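Local structure of glutamate--tRNA ligase (Elizabethkingia anophelis, 6B1Z) at residues N284-D287 against N292-A295; G22-G27 against E63-E68. The protein probably catalyses the ATP-dependent attachment of glutamate to its cognate tRNA, as a class I aminoacyl-tRNA synthetase. All blocks are in the same frame, centred on the assembly; numbering follows the deposited sequence.

Contact 1 of 2, residues N284-D287 against N292-A295; sequences NFTD and NTSA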
ATOM      1  N   ASN A 284       7.119  -0.296  -7.790  1.00 20.51           N
ATOM      2  CA  ASN A 284       8.115  -1.324  -8.062  1.00 19.55           C
ATOM      3  C   ASN A 284       9.206  -1.332  -6.998  1.00 22.33           C
ATOM      4  O   ASN A 284       9.738  -0.278  -6.637  1.00 26.83           O
ATOM      5  CB  ASN A 284       8.763  -1.072  -9.424  1.00 23.83           C
ATOM      6  CG  ASN A 284       8.006  -1.699 -10.569  1.00 28.37           C
ATOM      7  OD1 ASN A 284       6.835  -2.037 -10.447  1.00 25.40           O
ATOM      8  ND2 ASN A 284       8.681  -1.853 -11.699  1.00 29.58           N
ATOM      9  N   PHE A 285       9.541  -2.522  -6.502  1.00 21.20           N
ATOM     10  CA  PHE A 285      10.690  -2.694  -5.614  1.00 26.26           C
ATOM     11  C   PHE A 285      11.548  -3.858  -6.084  1.00 31.18           C
ATOM     12  O   PHE A 285      11.065  -4.991  -6.176  1.00 25.34           O
ATOM     13  CB  PHE A 285      10.256  -2.931  -4.170  1.00 23.47           C
ATOM     14  CG  PHE A 285      11.411  -3.146  -3.236  1.00 28.04           C
ATOM     15  CD1 PHE A 285      12.230  -2.086  -2.876  1.00 36.52           C
ATOM     16  CD2 PHE A 285      11.695  -4.411  -2.744  1.00 29.91           C
ATOM     17  CE1 PHE A 285      13.313  -2.283  -2.022  1.00 35.72           C
ATOM     18  CE2 PHE A 285      12.775  -4.618  -1.887  1.00 37.50           C
ATOM     19  CZ  PHE A 285      13.582  -3.551  -1.527  1.00 36.93           C
ATOM     20  N   THR A 286      12.830  -3.589  -6.324  1.00 30.01           N
ATOM     21  CA  THR A 286      13.796  -4.617  -6.700  1.00 36.11           C
ATOM     22  C   THR A 286      14.569  -5.043  -5.457  1.00 38.92           C
ATOM     23  O   THR A 286      15.249  -4.221  -4.834  1.00 38.23           O
ATOM     24  CB  THR A 286      14.746  -4.096  -7.775  1.00 38.23           C
ATOM     25  OG1 THR A 286      13.987  -3.681  -8.923  1.00 34.74           O
ATOM     26  CG2 THR A 286      15.740  -5.181  -8.180  1.00 42.38           C
ATOM     27  N   ASP A 287      14.441  -6.309  -5.085  1.00 37.59           N
ATOM     28  CA  ASP A 287      15.133  -6.824  -3.910  1.00 42.30           C
ATOM     29  C   ASP A 287      16.628  -6.914  -4.189  1.00 47.78           C
ATOM     30  O   ASP A 287      17.037  -7.636  -5.111  1.00 40.11           O
ATOM     31  CB  ASP A 287      14.575  -8.189  -3.521  1.00 47.21           C
ATOM     32  CG  ASP A 287      15.278  -8.785  -2.315  1.00 60.54           C
ATOM     33  OD1 ASP A 287      15.516  -8.049  -1.333  1.00 59.82           O
ATOM     34  OD2 ASP A 287      15.586  -9.994  -2.346  1.00 66.88           O
ATOM     35  N   ASN A 292      15.298  -9.593  -8.062  1.00 49.11           N
ATOM     36  CA  ASN A 292      13.945  -9.764  -8.573  1.00 48.30           C
ATOM     37  C   ASN A 292      13.081  -8.573  -8.182  1.00 35.59           C
ATOM     38  O   ASN A 292      13.183  -8.054  -7.064  1.00 37.62           O
ATOM     39  CB  ASN A 292      13.334 -11.062  -8.043  1.00 51.57           C
ATOM     40  CG  ASN A 292      13.997 -12.299  -8.632  1.00 59.04           C
ATOM     41  OD1 ASN A 292      14.419 -12.298  -9.790  1.00 57.43           O
ATOM     42  ND2 ASN A 292      14.089 -13.359  -7.836  1.00 56.82           N
ATOM     43  N   THR A 293      12.228  -8.144  -9.111  1.00 42.38           N
ATOM     44  CA  THR A 293      11.387  -6.967  -8.927  1.00 36.45           C
ATOM     45  C   THR A 293       9.948  -7.381  -8.647  1.00 40.51           C
ATOM     46  O   THR A 293       9.364  -8.168  -9.401  1.00 38.00           O
ATOM     47  CB  THR A 293      11.435  -6.057 -10.155  1.00 38.88           C
ATOM     48  OG1 THR A 293      12.791  -5.669 -10.412  1.00 42.51           O
ATOM     49  CG2 THR A 293      10.575  -4.806  -9.934  1.00 36.14           C
ATOM     50  N   SER A 294       9.389  -6.851  -7.561  1.00 30.08           N
ATOM     51  CA  SER A 294       7.960  -6.949  -7.283  1.00 30.15           C
ATOM     52  C   SER A 294       7.257  -5.750  -7.917  1.00 29.56           C
ATOM     53  O   SER A 294       7.577  -4.597  -7.600  1.00 24.58           O
ATOM     54  CB  SER A 294       7.715  -6.999  -5.774  1.00 29.49           C
ATOM     55  OG  SER A 294       6.334  -7.088  -5.468  1.00 30.50           O
ATOM     56  N   ALA A 295       6.307  -6.015  -8.818  1.00 24.99           N
ATOM     57  CA  ALA A 295       5.619  -4.938  -9.521  1.00 24.71           C
ATOM     58  C   ALA A 295       4.649  -4.231  -8.583  1.00 22.85           C
ATOM     59  O   ALA A 295       3.886  -4.875  -7.860  1.00 24.17           O
ATOM     60  CB  ALA A 295       4.873  -5.488 -10.740  1.00 25.55           C
TER

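Contact 2 of 2, residues G22-G27 against E63-E68; sequences GPLHLG and EEYIME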
ATOM      1  N   GLY A  22      13.470  -1.100   3.219  1.00 34.52           N
ATOM      2  CA  GLY A  22      12.694  -1.772   2.200  1.00 34.68           C
ATOM      3  C   GLY A  22      11.486  -0.948   1.802  1.00 30.58           C
ATOM      4  O   GLY A  22      11.344   0.208   2.206  1.00 30.58           O
ATOM      5  N   PRO A  23      10.586  -1.527   1.013  1.00 31.66           N
ATOM      6  CA  PRO A  23       9.437  -0.765   0.517  1.00 26.29           C
ATOM      7  C   PRO A  23       8.322  -0.660   1.548  1.00 24.94           C
ATOM      8  O   PRO A  23       8.228  -1.444   2.495  1.00 31.84           O
ATOM      9  CB  PRO A  23       8.972  -1.586  -0.687  1.00 25.51           C
ATOM     10  CG  PRO A  23       9.304  -2.996  -0.288  1.00 31.46           C
ATOM     11  CD  PRO A  23      10.602  -2.907   0.496  1.00 37.05           C
ATOM     12  N   LEU A  24       7.453   0.319   1.318  1.00 23.25           N
ATOM     13  CA  LEU A  24       6.206   0.416   2.072  1.00 23.87           C
ATOM     14  C   LEU A  24       5.281  -0.744   1.730  1.00 25.00           C
ATOM     15  O   LEU A  24       5.096  -1.082   0.555  1.00 23.90           O
ATOM     16  CB  LEU A  24       5.502   1.735   1.762  1.00 22.31           C
ATOM     17  CG  LEU A  24       6.185   3.020   2.214  1.00 21.76           C
ATOM     18  CD1 LEU A  24       5.309   4.194   1.831  1.00 25.62           C
ATOM     19  CD2 LEU A  24       6.457   2.993   3.717  1.00 24.25           C
ATOM     20  N   HIS A  25       4.709  -1.366   2.759  1.00 22.29           N
ATOM     21  CA  HIS A  25       3.637  -2.328   2.595  1.00 22.62           C
ATOM     22  C   HIS A  25       2.294  -1.600   2.686  1.00 16.38           C
ATOM     23  O   HIS A  25       2.228  -0.416   3.006  1.00 17.82           O
ATOM     24  CB  HIS A  25       3.733  -3.432   3.655  1.00 27.48           C
ATOM     25  CG  HIS A  25       4.932  -4.318   3.507  1.00 31.54           C
ATOM     26  ND1 HIS A  25       4.837  -5.651   3.164  1.00 41.75           N
ATOM     27  CD2 HIS A  25       6.254  -4.065   3.667  1.00 36.70           C
ATOM     28  CE1 HIS A  25       6.047  -6.179   3.111  1.00 41.42           C
ATOM     29  NE2 HIS A  25       6.925  -5.241   3.419  1.00 34.24           N
ATOM     30  N   LEU A  26       1.218  -2.332   2.394  1.00 20.60           N
ATOM     31  CA  LEU A  26      -0.118  -1.740   2.447  1.00 16.80           C
ATOM     32  C   LEU A  26      -0.432  -1.178   3.829  1.00 19.01           C
ATOM     33  O   LEU A  26      -1.026  -0.100   3.947  1.00 17.73           O
ATOM     34  CB  LEU A  26      -1.162  -2.771   2.035  1.00 21.08           C
ATOM     35  CG  LEU A  26      -2.396  -2.273   1.299  1.00 33.98           C
ATOM     36  CD1 LEU A  26      -2.004  -1.562   0.008  1.00 26.53           C
ATOM     37  CD2 LEU A  26      -3.292  -3.462   1.002  1.00 30.43           C
ATOM     38  N   GLY A  27      -0.047  -1.893   4.888  1.00 20.75           N
ATOM     39  CA  GLY A  27      -0.246  -1.362   6.229  1.00 20.63           C
ATOM     40  C   GLY A  27       0.438  -0.025   6.440  1.00 19.09           C
ATOM     41  O   GLY A  27      -0.108   0.866   7.095  1.00 17.06           O
ATOM     42  N   GLU A  63      14.417   5.743   1.518  1.00 29.04           N
ATOM     43  CA  GLU A  63      13.865   7.068   1.757  1.00 28.42           C
ATOM     44  C   GLU A  63      13.287   7.645   0.473  1.00 21.20           C
ATOM     45  O   GLU A  63      12.173   8.194   0.479  1.00 22.26           O
ATOM     46  CB  GLU A  63      14.935   7.996   2.330  1.00 27.28           C
ATOM     47  CG  GLU A  63      14.424   9.406   2.569  1.00 25.28           C
ATOM     48  CD  GLU A  63      15.477  10.296   3.192  1.00 26.90           C
ATOM     49  OE1 GLU A  63      16.154   9.824   4.130  1.00 26.74           O
ATOM     50  OE2 GLU A  63      15.643  11.441   2.721  1.00 33.15           O
ATOM     51  N   GLU A  64      14.028   7.514  -0.634  1.00 27.51           N
ATOM     52  CA  GLU A  64      13.536   7.964  -1.932  1.00 27.17           C
ATOM     53  C   GLU A  64      12.254   7.232  -2.313  1.00 24.43           C
ATOM     54  O   GLU A  64      11.299   7.850  -2.795  1.00 24.73           O
ATOM     55  CB  GLU A  64      14.612   7.760  -3.000  1.00 32.75           C
ATOM     56  CG  GLU A  64      15.864   8.628  -2.817  1.00 41.16           C
ATOM     57  CD  GLU A  64      16.926   7.994  -1.919  1.00 50.89           C
ATOM     58  OE1 GLU A  64      16.578   7.233  -0.989  1.00 44.87           O
ATOM     59  OE2 GLU A  64      18.124   8.262  -2.152  1.00 56.60           O
ATOM     60  N   TYR A  65      12.208   5.919  -2.084  1.00 23.36           N
ATOM     61  CA  TYR A  65      10.983   5.157  -2.335  1.00 23.82           C
ATOM     62  C   TYR A  65       9.793   5.732  -1.566  1.00 21.66           C
ATOM     63  O   TYR A  65       8.693   5.894  -2.116  1.00 20.40           O
ATOM     64  CB  TYR A  65      11.210   3.684  -1.960  1.00 23.03           C
ATOM     65  CG  TYR A  65      10.046   2.769  -2.287  1.00 21.55           C
ATOM     66  CD1 TYR A  65       8.899   2.749  -1.484  1.00 20.54           C
ATOM     67  CD2 TYR A  65      10.105   1.923  -3.383  1.00 22.49           C
ATOM     68  CE1 TYR A  65       7.835   1.930  -1.790  1.00 18.27           C
ATOM     69  CE2 TYR A  65       9.044   1.089  -3.693  1.00 22.58           C
ATOM     70  CZ  TYR A  65       7.919   1.101  -2.892  1.00 19.35           C
ATOM     71  OH  TYR A  65       6.865   0.271  -3.193  1.00 21.32           O
ATOM     72  N   ILE A  66       9.980   5.999  -0.271  1.00 17.63           N
ATOM     73  CA  ILE A  66       8.904   6.531   0.553  1.00 16.05           C
ATOM     74  C   ILE A  66       8.407   7.857  -0.003  1.00 16.50           C
ATOM     75  O   ILE A  66       7.199   8.067  -0.159  1.00 18.19           O
ATOM     76  CB  ILE A  66       9.381   6.680   2.008  1.00 20.90           C
ATOM     77  CG1 ILE A  66       9.621   5.300   2.620  1.00 21.59           C
ATOM     78  CG2 ILE A  66       8.367   7.495   2.813  1.00 23.49           C
ATOM     79  CD1 ILE A  66      10.602   5.341   3.811  1.00 21.34           C
ATOM     80  N   MET A  67       9.336   8.779  -0.303  1.00 19.58           N
ATOM     81  CA  MET A  67       8.931  10.077  -0.838  1.00 20.17           C
ATOM     82  C   MET A  67       8.207   9.923  -2.172  1.00 18.59           C
ATOM     83  O   MET A  67       7.173  10.570  -2.398  1.00 21.30           O
ATOM     84  CB  MET A  67      10.147  11.002  -0.973  1.00 24.21           C
ATOM     85  CG  MET A  67      10.644  11.564   0.357  1.00 25.09           C
ATOM     86  SD  MET A  67       9.381  12.501   1.239  1.00 23.80           S
ATOM     87  CE  MET A  67       9.073  13.854   0.095  1.00 28.06           C
ATOM     88  N   GLU A  68       8.713   9.054  -3.058  1.00 18.29           N
ATOM     89  CA  GLU A  68       8.067   8.856  -4.355  1.00 18.52           C
ATOM     90  C   GLU A  68       6.663   8.281  -4.188  1.00 17.81           C
ATOM     91  O   GLU A  68       5.736   8.670  -4.903  1.00 18.81           O
ATOM     92  CB  GLU A  68       8.923   7.955  -5.248  1.00 20.19           C
ATOM     93  CG  GLU A  68       8.390   7.815  -6.676  1.00 27.88           C
ATOM     94  CD  GLU A  68       9.309   6.999  -7.579  1.00 33.41           C
ATOM     95  OE1 GLU A  68      10.481   6.768  -7.204  1.00 33.61           O
ATOM     96  OE2 GLU A  68       8.858   6.592  -8.672  1.00 38.49           O
TER

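Contact 1 of 2, residues N284-D287 against N292-A295
Asn284 reaches across a short beta hairpin to Thr293 and Ala295. Its CB lies 4.2 Å from Thr293 CG2, and its CG also passes over that methyl. At the tip the amide divides its contacts: ND2 stays beside the methyl, 3.9 Å from Thr293 CG2, while OD1 turns the other way and comes to 3.3 Å from Ala295 CA. CG stands anti to the carbonyl carbon of its own residue (chi1 -87°), which swings the amide over to the partner strand, where OD1 accepts the backbone N-H of Gly296. A carboxamide suits this place because its carbonyl extends the hairpin's backbone bonding by one more link.

Phe285 and Ser294 form an antiparallel hydrogen-bonded pair, with Phe285 N to Ser294 O 3.1 Å and Ser294 N to Phe285 O 2.9 Å. Thr286 and Thr293 follow as a non-hydrogen-bonded pair, where the backbones draw close. Their side chains share one face, and Thr286 OG1 and Thr293 OG1 are hydrogen-bonded at 2.8 Å; beta-branched threonines favour such extended backbone. Toward the turn, Asp287 N donates to Asn292 O at 2.9 Å.

Phe285 and Ser294 point to the other face, where Phe285 packs on Pro23 and Ser294 on Phe281. The two-stranded hairpin follows helix 270-276 and precedes helix 304-312 in the chain, at the surface of the catalytic region.

Contact 2 of 2, residues G22-G27 against E63-E68
Pro23 lays its CB over one face of the Tyr65 ring, a CH-pi contact in which CB is 4.0 Å from the ring centroid and 25° off the normal. The overlap is displaced toward the rim at the phenol end, with Pro23 CB only 3.6 Å from Tyr65 CZ. Proline suits the place: it offers a compact apolar CH surface, and its closed ring restricts phi in a loop held against an aromatic face. With CG anti to the backbone N (chi1 -175°), the Tyr65 ring projects from helix 62-73 and its face is turned to Pro23. There its CE1 also comes obliquely to 3.5 Å from Leu24 N.

One residue along, Leu24 meets Ile66. The two branched chains cross at about a right angle, Leu24 CD2 lying 4.1 Å from Ile66 CG1, and both are buried. Ile66 packs on Pro18 as well. Gly22, just before Pro23, has a backbone shape that calls for glycine.

Beyond Leu24 the loop runs into helix 26-41, with His25 at its N-cap position. His25, Leu26 and Gly27 open the HLGG form of the class I HIGH signature.

No hydrogen bond joins the two segments. The hold between them is dispersion with a weak CH-pi component, while the buried phenol is satisfied by donating from Tyr65 OH to Leu283 O. Residues 22-27 and 63-68 thus fit by shape and apolar contact, and one polar tie, Gly22 N to Ser62 OG, holds the loop to the start of helix 62-73.

How the contacts relate
Contact 2 comes first along the chain and closes well before contact 1 opens, yet their centres are about 12 Å apart and they touch. Phe285 of the hairpin sets its CG 3.6 Å from Pro23 CG, and Asn284 O approaches Tyr65 CE2 to 3.3 Å, so the exposed two-stranded hairpin of contact 1 rests on the buried loop-helix junction of contact 2. All four segments belong to the class I catalytic region. The hairpin packs against the loop that leads into helix 26-41 and its signature motif, which brings a late, surface part of this region beside its N-terminal part.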